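Local coordinates for Lmo2125 protein (Listeria monocytogenes serovar 1/2a, PDB 5TU0), which binds maltose as the extracellular solute-binding protein of what is probably a carbohydrate import system at the cell membrane, at residues K89-E94 against N314-D319. The protein carries 2 engineered substitutions. Numbering follows the deposited sequence.
Sequences KDDYDE and NLKARD
Asp91 meets the first turn of helix 315-323 through both backbone and side chain. Its carbonyl O accepts a nearly straight bond from Leu315 N (2.8 Å, 173°), one of the N-H groups that a helix start leaves without an intrahelical acceptor. The side chains of Asp91 and Lys316 cross at about a right angle. The lysine, long enough to fold back through bends at chi2, chi3 and chi4, brings NZ to the anti side of Asp91 OD1, 25° out of the carboxylate plane, forming a salt bridge of 2.8 Å. Asn314, the N-cap, runs alongside Asp91 in the same direction; OD1 accepts from Ala317 N, above the carbonyl plane, and weakly from Lys316 N, while ND2 is held by Thr296 O. Leu315 crosses the Asp93 side chain at about a right angle, CD1 lying 3.4 Å from Asp93 OD1, and CD2 covers the centre of one face of the Arg318 guanidinium. A water donates to Asp93 OD2 and accepts from Arg318 NH1. Arg318 also forms a salt bridge to Asp96 of helix 94-99. Tyr92, its CE1 edge 4.1 Å from Asn314 N, hydrogen-bonds through OH to Pro110 O, so the contact joins the loop before helix 94-99 to helix 315-323 beside strand 105-121.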
# COMPACT_ATOMS: atom_id res chain seq x y z
N LYS A 89 -13.34 1.85 17.33
CA LYS A 89 -12.39 2.98 17.39
C LYS A 89 -11.29 2.78 18.46
O LYS A 89 -10.13 3.12 18.23
CB LYS A 89 -13.14 4.28 17.67
CG LYS A 89 -12.31 5.55 17.52
CD LYS A 89 -13.06 6.79 18.00
CE LYS A 89 -12.18 8.03 17.90
NZ LYS A 89 -12.76 9.18 18.65
N ASP A 90 -11.67 2.22 19.61
CA ASP A 90 -10.70 2.00 20.70
C ASP A 90 -9.59 1.04 20.31
O ASP A 90 -8.58 0.98 20.97
CB ASP A 90 -11.40 1.48 21.98
CG ASP A 90 -12.24 2.53 22.66
OD1 ASP A 90 -12.06 3.72 22.36
OD2 ASP A 90 -13.06 2.15 23.53
N ASP A 91 -9.81 0.29 19.23
CA ASP A 91 -8.83 -0.67 18.74
C ASP A 91 -8.14 -0.21 17.45
O ASP A 91 -7.54 -1.03 16.76
CB ASP A 91 -9.50 -2.03 18.53
CG ASP A 91 -10.11 -2.58 19.80
OD1 ASP A 91 -9.47 -2.50 20.88
OD2 ASP A 91 -11.22 -3.13 19.72
N TYR A 92 -8.23 1.08 17.13
CA TYR A 92 -7.57 1.62 15.94
C TYR A 92 -6.63 2.78 16.28
O TYR A 92 -7.01 3.69 17.04
CB TYR A 92 -8.57 2.23 14.96
CG TYR A 92 -9.51 1.30 14.20
CD1 TYR A 92 -9.04 0.16 13.56
CD2 TYR A 92 -10.84 1.67 13.99
CE1 TYR A 92 -9.89 -0.65 12.82
CE2 TYR A 92 -11.71 0.87 13.26
CZ TYR A 92 -11.23 -0.28 12.68
OH TYR A 92 -12.10 -1.05 11.93
N ASP A 93 -5.43 2.77 15.71
CA ASP A 93 -4.51 3.90 15.82
C ASP A 93 -5.13 5.07 15.06
O ASP A 93 -5.90 4.87 14.13
CB ASP A 93 -3.15 3.59 15.15
CG ASP A 93 -2.20 2.74 16.02
OD1 ASP A 93 -2.24 2.84 17.27
OD2 ASP A 93 -1.37 2.01 15.43
N GLU A 94 -4.77 6.29 15.45
CA GLU A 94 -5.23 7.50 14.74
C GLU A 94 -4.89 7.45 13.24
O GLU A 94 -5.64 7.95 12.41
CB GLU A 94 -4.62 8.75 15.38
CG GLU A 94 -5.15 9.01 16.79
CD GLU A 94 -4.61 10.29 17.41
OE1 GLU A 94 -3.38 10.53 17.37
OE2 GLU A 94 -5.43 11.06 17.98
N ASN A 314 -7.39 -3.94 13.08
CA ASN A 314 -7.75 -3.94 14.51
C ASN A 314 -6.49 -4.28 15.30
O ASN A 314 -5.86 -5.30 15.04
CB ASN A 314 -8.90 -4.95 14.77
CG ASN A 314 -9.32 -5.02 16.22
OD1 ASN A 314 -8.49 -5.20 17.11
ND2 ASN A 314 -10.64 -4.92 16.47
N LEU A 315 -6.10 -3.40 16.24
CA LEU A 315 -4.85 -3.58 16.99
C LEU A 315 -4.81 -4.84 17.86
O LEU A 315 -3.76 -5.48 17.95
CB LEU A 315 -4.55 -2.34 17.84
CG LEU A 315 -4.29 -1.06 17.04
CD1 LEU A 315 -4.17 0.15 17.96
CD2 LEU A 315 -3.06 -1.18 16.16
N LYS A 316 -5.93 -5.20 18.49
CA LYS A 316 -5.95 -6.41 19.32
C LYS A 316 -5.67 -7.61 18.41
O LYS A 316 -4.91 -8.51 18.77
CB LYS A 316 -7.31 -6.60 20.03
CG LYS A 316 -7.93 -5.41 20.77
CD LYS A 316 -7.16 -4.92 21.99
CE LYS A 316 -6.12 -3.84 21.68
NZ LYS A 316 -6.73 -2.53 21.27
N ALA A 317 -6.31 -7.62 17.24
CA ALA A 317 -6.12 -8.69 16.25
C ALA A 317 -4.72 -8.64 15.63
O ALA A 317 -4.15 -9.67 15.31
CB ALA A 317 -7.16 -8.60 15.15
N ARG A 318 -4.18 -7.43 15.47
CA ARG A 318 -2.83 -7.30 14.89
C ARG A 318 -1.76 -7.88 15.84
O ARG A 318 -0.79 -8.49 15.38
CB ARG A 318 -2.52 -5.85 14.55
CG ARG A 318 -1.31 -5.69 13.64
CD ARG A 318 -1.00 -4.22 13.40
NE ARG A 318 -2.17 -3.44 12.97
CZ ARG A 318 -2.14 -2.13 12.75
NH1 ARG A 318 -1.02 -1.44 12.90
NH2 ARG A 318 -3.26 -1.50 12.39
N ASP A 319 -1.94 -7.68 17.15
CA ASP A 319 -1.03 -8.27 18.16
C ASP A 319 -1.09 -9.80 18.10
O ASP A 319 -0.06 -10.46 18.15
CB ASP A 319 -1.37 -7.81 19.58
CG ASP A 319 -0.97 -6.36 19.85
OD1 ASP A 319 -0.25 -5.76 19.03
OD2 ASP A 319 -1.37 -5.83 20.91
O HOH W 1 -1.43 1.45 12.83